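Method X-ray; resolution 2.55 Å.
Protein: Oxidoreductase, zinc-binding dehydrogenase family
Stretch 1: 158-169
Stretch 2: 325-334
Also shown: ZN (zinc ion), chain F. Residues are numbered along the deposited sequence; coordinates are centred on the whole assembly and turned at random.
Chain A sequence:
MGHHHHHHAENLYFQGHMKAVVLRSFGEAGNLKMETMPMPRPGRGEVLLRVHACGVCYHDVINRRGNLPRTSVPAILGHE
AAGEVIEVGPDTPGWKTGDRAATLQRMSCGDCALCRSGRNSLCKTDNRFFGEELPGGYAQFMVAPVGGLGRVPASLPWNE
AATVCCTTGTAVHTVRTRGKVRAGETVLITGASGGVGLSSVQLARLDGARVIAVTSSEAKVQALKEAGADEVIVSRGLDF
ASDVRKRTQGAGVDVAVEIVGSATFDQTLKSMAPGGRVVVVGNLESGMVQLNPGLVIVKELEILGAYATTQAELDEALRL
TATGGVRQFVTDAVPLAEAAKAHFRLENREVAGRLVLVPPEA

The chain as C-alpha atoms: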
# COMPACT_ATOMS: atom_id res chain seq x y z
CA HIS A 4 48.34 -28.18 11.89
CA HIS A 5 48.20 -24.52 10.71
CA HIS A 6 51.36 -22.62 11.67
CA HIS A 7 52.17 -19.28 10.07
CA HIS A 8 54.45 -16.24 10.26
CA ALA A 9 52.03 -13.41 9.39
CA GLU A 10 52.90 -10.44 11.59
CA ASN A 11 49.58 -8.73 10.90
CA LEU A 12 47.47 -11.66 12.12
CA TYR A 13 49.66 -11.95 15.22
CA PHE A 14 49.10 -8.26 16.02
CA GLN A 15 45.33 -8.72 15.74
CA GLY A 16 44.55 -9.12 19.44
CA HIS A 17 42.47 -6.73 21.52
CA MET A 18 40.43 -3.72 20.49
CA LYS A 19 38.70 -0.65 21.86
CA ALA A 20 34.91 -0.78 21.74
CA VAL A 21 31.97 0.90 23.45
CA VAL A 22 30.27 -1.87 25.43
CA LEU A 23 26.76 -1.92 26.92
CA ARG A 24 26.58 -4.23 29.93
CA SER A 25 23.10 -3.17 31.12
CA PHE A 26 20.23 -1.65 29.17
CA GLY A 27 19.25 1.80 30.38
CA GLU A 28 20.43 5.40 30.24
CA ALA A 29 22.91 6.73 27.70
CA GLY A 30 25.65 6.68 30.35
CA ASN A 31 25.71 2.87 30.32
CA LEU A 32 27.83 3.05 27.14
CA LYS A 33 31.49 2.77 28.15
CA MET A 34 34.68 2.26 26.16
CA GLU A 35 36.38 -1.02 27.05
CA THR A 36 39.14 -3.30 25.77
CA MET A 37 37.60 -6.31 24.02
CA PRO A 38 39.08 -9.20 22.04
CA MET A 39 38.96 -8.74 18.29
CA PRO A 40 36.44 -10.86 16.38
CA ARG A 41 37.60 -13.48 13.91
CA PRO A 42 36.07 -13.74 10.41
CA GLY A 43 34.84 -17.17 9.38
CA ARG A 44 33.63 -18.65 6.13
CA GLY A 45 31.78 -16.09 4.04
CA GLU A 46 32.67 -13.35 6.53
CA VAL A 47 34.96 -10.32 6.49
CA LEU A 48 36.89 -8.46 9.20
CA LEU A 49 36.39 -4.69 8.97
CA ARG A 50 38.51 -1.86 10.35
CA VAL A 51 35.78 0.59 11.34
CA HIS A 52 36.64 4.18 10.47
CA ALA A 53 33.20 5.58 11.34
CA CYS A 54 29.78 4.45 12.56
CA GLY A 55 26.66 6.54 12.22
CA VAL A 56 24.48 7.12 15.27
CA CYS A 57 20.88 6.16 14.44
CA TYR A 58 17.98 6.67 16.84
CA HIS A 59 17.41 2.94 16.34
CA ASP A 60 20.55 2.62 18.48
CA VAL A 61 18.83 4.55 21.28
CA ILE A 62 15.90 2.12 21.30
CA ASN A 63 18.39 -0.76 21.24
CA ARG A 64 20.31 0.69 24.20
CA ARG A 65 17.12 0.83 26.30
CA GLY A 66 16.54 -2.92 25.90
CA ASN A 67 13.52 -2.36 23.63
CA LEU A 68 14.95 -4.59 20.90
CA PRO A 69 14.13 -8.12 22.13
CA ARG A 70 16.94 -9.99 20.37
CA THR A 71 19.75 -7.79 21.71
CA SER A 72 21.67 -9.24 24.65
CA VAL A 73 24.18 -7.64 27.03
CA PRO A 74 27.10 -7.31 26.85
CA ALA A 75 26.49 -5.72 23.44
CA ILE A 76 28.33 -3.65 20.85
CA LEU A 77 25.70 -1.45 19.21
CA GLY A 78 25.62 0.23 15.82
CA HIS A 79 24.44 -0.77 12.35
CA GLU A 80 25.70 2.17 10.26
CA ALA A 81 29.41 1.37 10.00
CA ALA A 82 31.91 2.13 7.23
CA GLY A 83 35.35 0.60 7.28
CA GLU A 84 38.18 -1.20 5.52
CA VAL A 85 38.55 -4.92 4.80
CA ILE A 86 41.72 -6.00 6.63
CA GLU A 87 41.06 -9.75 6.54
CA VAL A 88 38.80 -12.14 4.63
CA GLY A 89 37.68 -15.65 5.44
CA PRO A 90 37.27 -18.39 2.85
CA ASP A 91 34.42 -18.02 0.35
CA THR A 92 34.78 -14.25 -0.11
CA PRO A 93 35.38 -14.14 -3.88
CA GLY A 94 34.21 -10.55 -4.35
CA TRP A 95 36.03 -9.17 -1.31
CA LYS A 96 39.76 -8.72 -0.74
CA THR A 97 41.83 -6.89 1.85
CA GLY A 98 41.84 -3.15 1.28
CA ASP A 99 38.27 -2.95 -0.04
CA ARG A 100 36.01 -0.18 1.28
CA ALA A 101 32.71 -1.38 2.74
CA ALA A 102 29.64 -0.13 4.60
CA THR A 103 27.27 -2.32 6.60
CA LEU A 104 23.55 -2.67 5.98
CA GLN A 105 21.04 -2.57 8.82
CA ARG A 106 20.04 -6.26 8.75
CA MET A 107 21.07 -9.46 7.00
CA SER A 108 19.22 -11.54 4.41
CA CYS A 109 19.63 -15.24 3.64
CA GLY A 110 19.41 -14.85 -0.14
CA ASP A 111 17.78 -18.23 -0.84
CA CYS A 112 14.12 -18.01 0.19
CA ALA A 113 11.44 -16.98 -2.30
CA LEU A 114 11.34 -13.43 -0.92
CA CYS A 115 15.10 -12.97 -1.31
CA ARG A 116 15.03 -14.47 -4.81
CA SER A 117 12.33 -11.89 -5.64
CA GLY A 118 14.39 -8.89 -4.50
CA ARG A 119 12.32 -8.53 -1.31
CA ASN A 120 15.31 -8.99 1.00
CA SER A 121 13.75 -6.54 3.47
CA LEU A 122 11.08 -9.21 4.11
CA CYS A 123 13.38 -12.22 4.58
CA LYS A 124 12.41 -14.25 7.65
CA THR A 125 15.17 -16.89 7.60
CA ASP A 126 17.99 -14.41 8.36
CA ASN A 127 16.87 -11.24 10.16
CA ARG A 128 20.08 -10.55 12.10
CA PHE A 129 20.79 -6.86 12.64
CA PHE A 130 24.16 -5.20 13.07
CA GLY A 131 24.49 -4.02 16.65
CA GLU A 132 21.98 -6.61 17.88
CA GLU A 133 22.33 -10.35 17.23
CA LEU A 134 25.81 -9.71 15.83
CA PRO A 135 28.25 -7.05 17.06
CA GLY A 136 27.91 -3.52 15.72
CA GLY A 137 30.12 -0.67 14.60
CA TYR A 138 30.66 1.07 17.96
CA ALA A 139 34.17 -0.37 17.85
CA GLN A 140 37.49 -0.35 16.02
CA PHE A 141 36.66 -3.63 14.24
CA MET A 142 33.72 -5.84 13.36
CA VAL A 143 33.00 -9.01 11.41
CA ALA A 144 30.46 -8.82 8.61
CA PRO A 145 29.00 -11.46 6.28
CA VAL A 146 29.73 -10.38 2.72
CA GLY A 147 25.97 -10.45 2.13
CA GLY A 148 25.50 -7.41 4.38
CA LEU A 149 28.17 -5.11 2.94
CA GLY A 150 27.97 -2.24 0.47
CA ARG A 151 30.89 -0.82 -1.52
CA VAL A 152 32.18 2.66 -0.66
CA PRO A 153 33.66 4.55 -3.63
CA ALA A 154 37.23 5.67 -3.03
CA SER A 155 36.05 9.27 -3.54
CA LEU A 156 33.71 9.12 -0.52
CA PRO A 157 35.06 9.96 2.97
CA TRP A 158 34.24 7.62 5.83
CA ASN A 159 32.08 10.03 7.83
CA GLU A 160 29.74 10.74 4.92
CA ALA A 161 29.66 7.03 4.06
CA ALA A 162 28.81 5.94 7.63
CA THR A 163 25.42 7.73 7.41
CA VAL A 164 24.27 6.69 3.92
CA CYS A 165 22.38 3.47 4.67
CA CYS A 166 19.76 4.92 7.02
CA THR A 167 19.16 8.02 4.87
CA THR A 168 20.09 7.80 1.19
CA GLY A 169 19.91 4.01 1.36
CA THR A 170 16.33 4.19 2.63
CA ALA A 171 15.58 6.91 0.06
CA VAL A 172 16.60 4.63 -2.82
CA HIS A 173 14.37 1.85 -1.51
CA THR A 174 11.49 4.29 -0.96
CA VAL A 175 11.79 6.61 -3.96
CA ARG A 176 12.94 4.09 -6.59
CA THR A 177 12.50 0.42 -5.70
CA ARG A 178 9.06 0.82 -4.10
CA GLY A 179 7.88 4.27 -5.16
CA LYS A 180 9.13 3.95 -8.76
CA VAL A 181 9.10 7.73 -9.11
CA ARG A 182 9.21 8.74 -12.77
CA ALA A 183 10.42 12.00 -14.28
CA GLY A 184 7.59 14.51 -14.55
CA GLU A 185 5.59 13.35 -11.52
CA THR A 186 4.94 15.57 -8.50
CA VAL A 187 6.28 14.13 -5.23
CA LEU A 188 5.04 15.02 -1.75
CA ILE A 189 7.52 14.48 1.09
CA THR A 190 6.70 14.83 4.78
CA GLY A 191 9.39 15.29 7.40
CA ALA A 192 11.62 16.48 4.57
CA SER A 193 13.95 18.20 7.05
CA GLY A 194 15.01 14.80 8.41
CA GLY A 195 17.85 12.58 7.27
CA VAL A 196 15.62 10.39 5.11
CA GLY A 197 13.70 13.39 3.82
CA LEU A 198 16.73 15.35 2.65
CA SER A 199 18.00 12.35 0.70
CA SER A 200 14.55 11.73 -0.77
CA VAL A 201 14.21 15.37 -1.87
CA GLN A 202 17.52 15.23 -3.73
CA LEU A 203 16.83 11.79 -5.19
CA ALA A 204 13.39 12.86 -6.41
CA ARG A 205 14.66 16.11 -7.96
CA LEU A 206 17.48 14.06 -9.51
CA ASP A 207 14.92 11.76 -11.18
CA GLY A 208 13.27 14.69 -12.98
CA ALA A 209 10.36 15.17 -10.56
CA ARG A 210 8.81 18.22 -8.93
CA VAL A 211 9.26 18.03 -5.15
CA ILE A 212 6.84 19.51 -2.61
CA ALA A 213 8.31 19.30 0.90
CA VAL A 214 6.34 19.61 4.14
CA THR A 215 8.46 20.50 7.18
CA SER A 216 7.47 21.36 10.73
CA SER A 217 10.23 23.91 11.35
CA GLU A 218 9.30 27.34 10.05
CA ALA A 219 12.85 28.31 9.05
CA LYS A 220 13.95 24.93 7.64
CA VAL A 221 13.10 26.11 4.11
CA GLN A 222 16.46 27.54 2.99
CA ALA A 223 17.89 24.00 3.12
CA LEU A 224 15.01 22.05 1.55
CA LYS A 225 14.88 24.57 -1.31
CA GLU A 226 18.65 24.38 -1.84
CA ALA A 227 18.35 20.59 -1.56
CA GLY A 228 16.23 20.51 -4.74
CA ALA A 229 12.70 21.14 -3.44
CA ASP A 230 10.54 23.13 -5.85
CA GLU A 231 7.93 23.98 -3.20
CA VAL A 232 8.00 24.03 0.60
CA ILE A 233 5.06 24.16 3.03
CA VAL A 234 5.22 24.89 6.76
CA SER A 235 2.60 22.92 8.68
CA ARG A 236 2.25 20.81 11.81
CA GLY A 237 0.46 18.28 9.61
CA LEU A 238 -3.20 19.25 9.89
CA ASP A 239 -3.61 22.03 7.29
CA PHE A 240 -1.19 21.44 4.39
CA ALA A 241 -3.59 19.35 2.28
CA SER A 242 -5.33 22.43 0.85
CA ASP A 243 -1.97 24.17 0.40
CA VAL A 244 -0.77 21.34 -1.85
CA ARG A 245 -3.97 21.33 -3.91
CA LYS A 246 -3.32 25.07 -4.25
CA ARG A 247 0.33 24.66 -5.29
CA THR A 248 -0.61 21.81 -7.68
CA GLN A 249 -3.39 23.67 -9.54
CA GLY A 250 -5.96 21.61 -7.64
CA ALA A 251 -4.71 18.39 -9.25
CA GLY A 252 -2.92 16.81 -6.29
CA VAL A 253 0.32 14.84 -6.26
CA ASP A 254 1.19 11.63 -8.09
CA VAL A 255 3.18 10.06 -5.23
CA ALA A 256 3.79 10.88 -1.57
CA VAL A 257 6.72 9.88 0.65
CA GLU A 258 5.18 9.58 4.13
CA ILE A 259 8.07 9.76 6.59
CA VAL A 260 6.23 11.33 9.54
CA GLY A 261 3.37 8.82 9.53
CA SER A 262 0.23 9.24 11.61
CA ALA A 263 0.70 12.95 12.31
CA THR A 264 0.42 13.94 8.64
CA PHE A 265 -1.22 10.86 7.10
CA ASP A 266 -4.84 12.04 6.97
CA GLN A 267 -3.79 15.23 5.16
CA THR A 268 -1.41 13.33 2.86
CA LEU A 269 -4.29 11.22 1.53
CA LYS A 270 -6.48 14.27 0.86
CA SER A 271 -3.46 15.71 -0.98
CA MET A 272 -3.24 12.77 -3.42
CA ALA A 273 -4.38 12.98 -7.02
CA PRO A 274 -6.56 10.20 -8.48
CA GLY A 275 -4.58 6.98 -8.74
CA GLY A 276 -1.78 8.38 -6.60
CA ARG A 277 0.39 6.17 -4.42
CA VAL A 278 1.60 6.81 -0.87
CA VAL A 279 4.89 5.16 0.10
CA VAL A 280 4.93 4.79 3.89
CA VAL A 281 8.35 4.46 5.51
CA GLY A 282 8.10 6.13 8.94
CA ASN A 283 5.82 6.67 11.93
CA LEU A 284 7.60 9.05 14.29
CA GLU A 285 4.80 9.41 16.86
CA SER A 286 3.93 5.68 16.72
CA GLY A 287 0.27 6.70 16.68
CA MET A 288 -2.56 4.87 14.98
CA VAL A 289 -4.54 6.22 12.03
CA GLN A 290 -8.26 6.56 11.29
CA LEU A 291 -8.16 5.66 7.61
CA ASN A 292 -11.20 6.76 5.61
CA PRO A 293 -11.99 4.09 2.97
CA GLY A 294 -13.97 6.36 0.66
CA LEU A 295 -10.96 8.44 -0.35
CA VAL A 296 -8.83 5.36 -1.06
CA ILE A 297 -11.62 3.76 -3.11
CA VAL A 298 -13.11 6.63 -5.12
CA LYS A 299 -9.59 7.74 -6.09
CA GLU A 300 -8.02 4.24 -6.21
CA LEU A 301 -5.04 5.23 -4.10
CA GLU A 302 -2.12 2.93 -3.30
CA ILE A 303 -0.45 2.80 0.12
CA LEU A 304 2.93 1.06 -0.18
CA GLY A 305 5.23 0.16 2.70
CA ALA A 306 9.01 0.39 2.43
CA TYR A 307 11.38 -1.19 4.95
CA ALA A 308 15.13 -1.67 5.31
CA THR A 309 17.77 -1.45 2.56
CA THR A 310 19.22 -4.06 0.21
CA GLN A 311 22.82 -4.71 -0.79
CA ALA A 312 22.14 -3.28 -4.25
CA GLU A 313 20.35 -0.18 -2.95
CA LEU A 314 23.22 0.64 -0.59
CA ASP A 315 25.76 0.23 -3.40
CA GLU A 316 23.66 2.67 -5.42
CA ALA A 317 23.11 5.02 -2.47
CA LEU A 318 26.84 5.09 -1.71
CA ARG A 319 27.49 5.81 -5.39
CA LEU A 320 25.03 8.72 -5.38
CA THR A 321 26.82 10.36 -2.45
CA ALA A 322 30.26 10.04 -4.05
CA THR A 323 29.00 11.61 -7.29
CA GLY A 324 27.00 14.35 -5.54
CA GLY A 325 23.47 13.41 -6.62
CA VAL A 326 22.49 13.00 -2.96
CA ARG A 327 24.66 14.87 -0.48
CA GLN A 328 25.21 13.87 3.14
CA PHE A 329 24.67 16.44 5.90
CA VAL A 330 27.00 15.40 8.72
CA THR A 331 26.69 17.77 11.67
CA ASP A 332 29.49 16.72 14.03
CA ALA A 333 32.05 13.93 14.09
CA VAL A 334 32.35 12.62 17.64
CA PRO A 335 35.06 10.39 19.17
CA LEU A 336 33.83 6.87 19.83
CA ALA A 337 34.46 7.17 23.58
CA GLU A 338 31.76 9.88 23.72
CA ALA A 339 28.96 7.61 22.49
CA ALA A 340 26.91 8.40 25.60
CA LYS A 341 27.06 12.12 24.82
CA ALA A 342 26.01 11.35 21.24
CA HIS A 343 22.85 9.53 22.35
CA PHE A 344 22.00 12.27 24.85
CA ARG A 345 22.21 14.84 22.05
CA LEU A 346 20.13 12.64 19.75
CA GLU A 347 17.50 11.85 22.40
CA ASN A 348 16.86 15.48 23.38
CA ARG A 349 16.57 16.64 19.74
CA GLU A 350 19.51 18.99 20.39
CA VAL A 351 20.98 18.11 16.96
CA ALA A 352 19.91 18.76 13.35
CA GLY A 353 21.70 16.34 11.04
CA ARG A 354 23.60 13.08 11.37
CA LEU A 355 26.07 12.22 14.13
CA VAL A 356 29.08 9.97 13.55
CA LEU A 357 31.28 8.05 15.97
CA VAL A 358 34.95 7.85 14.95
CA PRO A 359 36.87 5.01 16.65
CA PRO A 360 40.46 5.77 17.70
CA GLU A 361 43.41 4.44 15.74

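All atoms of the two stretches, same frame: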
# COMPACT_ATOMS: atom_id res chain seq x y z
N TRP A 158 34.88 8.58 4.94
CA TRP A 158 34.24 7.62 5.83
C TRP A 158 33.03 8.22 6.53
O TRP A 158 31.97 7.59 6.60
CB TRP A 158 35.26 7.11 6.86
CG TRP A 158 36.40 6.35 6.26
CD1 TRP A 158 37.71 6.72 6.24
CD2 TRP A 158 36.32 5.08 5.61
NE1 TRP A 158 38.46 5.76 5.60
CE2 TRP A 158 37.63 4.74 5.21
CE3 TRP A 158 35.28 4.19 5.32
CZ2 TRP A 158 37.93 3.56 4.53
CZ3 TRP A 158 35.57 3.02 4.65
CH2 TRP A 158 36.89 2.71 4.26
N ASN A 159 33.16 9.44 7.05
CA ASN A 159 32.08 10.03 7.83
C ASN A 159 30.80 10.13 7.01
O ASN A 159 29.72 9.74 7.46
CB ASN A 159 32.50 11.40 8.35
CG ASN A 159 33.64 11.33 9.34
OD1 ASN A 159 33.96 10.26 9.86
ND2 ASN A 159 34.26 12.47 9.62
N GLU A 160 30.91 10.66 5.79
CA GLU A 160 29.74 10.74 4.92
C GLU A 160 29.20 9.36 4.59
O GLU A 160 27.98 9.17 4.48
CB GLU A 160 30.08 11.49 3.63
CG GLU A 160 29.97 13.00 3.74
CD GLU A 160 30.18 13.69 2.40
OE1 GLU A 160 31.10 13.29 1.67
OE2 GLU A 160 29.40 14.62 2.09
N ALA A 161 30.09 8.38 4.43
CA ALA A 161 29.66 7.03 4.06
C ALA A 161 28.97 6.32 5.22
O ALA A 161 28.08 5.50 4.99
CB ALA A 161 30.86 6.22 3.58
N ALA A 162 29.37 6.62 6.46
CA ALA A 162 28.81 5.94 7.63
C ALA A 162 27.40 6.39 7.96
O ALA A 162 26.85 5.94 8.97
CB ALA A 162 29.71 6.17 8.84
N THR A 163 26.79 7.28 7.16
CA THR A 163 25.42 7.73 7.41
C THR A 163 24.56 7.60 6.16
O THR A 163 23.49 8.22 6.08
CB THR A 163 25.41 9.18 7.90
OG1 THR A 163 25.99 10.03 6.91
CG2 THR A 163 26.20 9.30 9.20
N VAL A 164 24.98 6.79 5.19
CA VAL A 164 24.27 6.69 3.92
C VAL A 164 23.13 5.69 4.01
O VAL A 164 22.05 5.92 3.46
CB VAL A 164 25.26 6.32 2.80
CG1 VAL A 164 24.55 6.15 1.47
CG2 VAL A 164 26.34 7.38 2.68
N CYS A 165 23.35 4.57 4.70
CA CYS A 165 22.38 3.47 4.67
C CYS A 165 21.02 3.92 5.20
O CYS A 165 19.99 3.70 4.55
CB CYS A 165 22.91 2.29 5.48
SG CYS A 165 21.99 0.75 5.22
N CYS A 166 21.01 4.56 6.37
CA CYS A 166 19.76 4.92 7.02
C CYS A 166 19.17 6.23 6.52
O CYS A 166 18.20 6.71 7.11
CB CYS A 166 19.97 4.99 8.53
SG CYS A 166 20.57 3.46 9.24
N THR A 167 19.73 6.81 5.46
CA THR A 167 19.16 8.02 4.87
C THR A 167 19.03 7.85 3.36
O THR A 167 17.93 7.58 2.86
CB THR A 167 20.03 9.23 5.19
OG1 THR A 167 21.37 9.00 4.75
CG2 THR A 167 20.04 9.50 6.69
N THR A 168 20.13 7.99 2.63
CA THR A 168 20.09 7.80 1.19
C THR A 168 19.78 6.36 0.82
O THR A 168 19.10 6.11 -0.18
CB THR A 168 21.41 8.24 0.56
OG1 THR A 168 21.71 9.58 0.95
CG2 THR A 168 21.34 8.16 -0.96
N GLY A 169 20.26 5.40 1.61
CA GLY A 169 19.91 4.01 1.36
C GLY A 169 18.41 3.78 1.44
O GLY A 169 17.81 3.16 0.56
N GLY A 325 24.91 13.39 -6.39
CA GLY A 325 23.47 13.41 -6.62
C GLY A 325 22.67 13.53 -5.34
O GLY A 325 21.61 14.17 -5.33
N VAL A 326 23.15 12.92 -4.26
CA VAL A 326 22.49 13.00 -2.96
C VAL A 326 23.56 13.26 -1.91
O VAL A 326 24.28 12.34 -1.50
CB VAL A 326 21.70 11.72 -2.65
CG1 VAL A 326 21.02 11.82 -1.29
CG2 VAL A 326 20.67 11.45 -3.74
N ARG A 327 23.66 14.50 -1.46
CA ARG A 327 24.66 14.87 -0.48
C ARG A 327 24.35 14.26 0.88
O ARG A 327 23.24 13.79 1.15
CB ARG A 327 24.75 16.39 -0.34
CG ARG A 327 25.48 17.09 -1.48
CD ARG A 327 25.55 18.59 -1.21
NE ARG A 327 26.15 18.88 0.09
CZ ARG A 327 26.09 20.06 0.69
NH1 ARG A 327 25.46 21.08 0.13
NH2 ARG A 327 26.67 20.22 1.88
N GLN A 328 25.35 14.27 1.75
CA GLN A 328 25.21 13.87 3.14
C GLN A 328 25.47 15.07 4.03
O GLN A 328 26.45 15.80 3.82
CB GLN A 328 26.17 12.72 3.49
CG GLN A 328 25.67 11.35 3.06
CD GLN A 328 24.38 10.96 3.75
OE1 GLN A 328 24.15 11.32 4.91
NE2 GLN A 328 23.53 10.23 3.05
N PHE A 329 24.60 15.28 5.02
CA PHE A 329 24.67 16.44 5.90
C PHE A 329 25.11 15.97 7.28
O PHE A 329 24.29 15.72 8.17
CB PHE A 329 23.31 17.15 5.94
CG PHE A 329 22.80 17.56 4.59
CD1 PHE A 329 22.12 16.65 3.79
CD2 PHE A 329 23.00 18.84 4.12
CE1 PHE A 329 21.65 17.03 2.55
CE2 PHE A 329 22.53 19.22 2.87
CZ PHE A 329 21.85 18.31 2.09
N VAL A 330 26.42 15.84 7.45
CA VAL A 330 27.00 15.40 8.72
C VAL A 330 27.23 16.62 9.60
O VAL A 330 28.01 17.51 9.25
CB VAL A 330 28.32 14.63 8.48
CG1 VAL A 330 28.88 14.12 9.80
CG2 VAL A 330 28.10 13.48 7.51
N THR A 331 26.55 16.66 10.74
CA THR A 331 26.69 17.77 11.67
C THR A 331 28.05 17.75 12.34
O THR A 331 28.90 18.60 12.05
CB THR A 331 25.58 17.74 12.73
OG1 THR A 331 24.31 17.91 12.09
CG2 THR A 331 25.77 18.84 13.77
N ASP A 332 28.26 16.80 13.24
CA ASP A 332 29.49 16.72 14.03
C ASP A 332 30.03 15.31 14.01
O ASP A 332 29.28 14.33 14.07
CB ASP A 332 29.24 17.17 15.47
N ALA A 333 31.36 15.20 13.91
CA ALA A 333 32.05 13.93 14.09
C ALA A 333 32.51 13.83 15.53
O ALA A 333 33.20 14.73 16.04
CB ALA A 333 33.24 13.83 13.14
N VAL A 334 32.13 12.75 16.20
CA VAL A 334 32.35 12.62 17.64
C VAL A 334 33.28 11.43 17.90
O VAL A 334 33.12 10.37 17.28
CB VAL A 334 31.02 12.45 18.39
CG1 VAL A 334 31.26 12.33 19.89
CG2 VAL A 334 30.10 13.62 18.09
ZN ZN F . 19.38 3.10 11.21

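A polar side chain can serve as the hub of a packing contact when its aliphatic part lies against carbon and its head group enters a pocket lined with hydroxyls. The contact between residues 158-169 and 325-334 of this zinc-binding dehydrogenase is a compact example. The two segments lie far apart in sequence, and together they bury 428 Å² against each other. No single feature accounts for more of that surface than Gln328, which has 119 Å² covered; Val330 and Thr168 follow with 55 and 54 Å².

Gln328 belongs to an extended piece of chain just ahead of the strand 330-334. Its CA-to-CB bond points toward the first stretch, and chi1 and chi2 are both m, a folded conformation that carries the amide in among Thr163, Thr167 and Thr168. On the way, its methylene groups lie along Glu160: Gln328 CG is 3.5 Å from Glu160 O, and Gln328 CB is 3.8 Å from Glu160 CG. The long, flexible side chain suits the site because it supplies carbon for this packing and still reaches the hydroxyls beyond. As modelled, Gln328 OE1 sits 3.0 Å from Thr163 OG1, while Gln328 NE2 lies 3.0 Å from Thr167 OG1 and 2.9 Å from Thr168 OG1. The amide is probably turned over in the model, so the roles of its two ends are best left open; the close approach of three threonines to one buried amide does not depend on them.

The pocket is partly organised from within the first stretch. The helix 158-161 gives way to a turn, and Thr163, with chi1 at p, follows it. Thr167, also p, donates a hydrogen bond from its OG1 to Thr163 O at 2.6 Å, tying one wall of the pocket to the other. A hydroxyl on a short branched side chain is well suited to such a place, since it brings a polar atom close to the backbone while its methyl remains available for packing.

Thr168 extends the contact to the start of the second stretch. Its chi1 is m and its CA-to-CB bond points toward the partner, so that Thr168 OG1 approaches Val326 CG1 to 3.2 Å as well as the Gln328 amide. Val326, in the t rotamer, thus sets a hydrocarbon branch beside the hydroxyl, which is also hydrogen-bonded elsewhere in the structure.

Val330 covers the other end. Also t, it directs CG2 to the first helix, 4.1 Å from Glu160 CA, 4.1 Å from Asn159 O and 4.2 Å from Glu160 CG. These are van der Waals distances, and a branched aliphatic residue on a strand offers a compact surface for them. Farther along, Asn159 ND2 meets Ala333 CB at 3.9 Å, where the small methyl makes a modest outer contact.

Shape and carbon packing thus frame a cluster of polar groups. Nearby in the first stretch, Cys166 faces a different task: its SG binds the zinc ion at 2.3 Å.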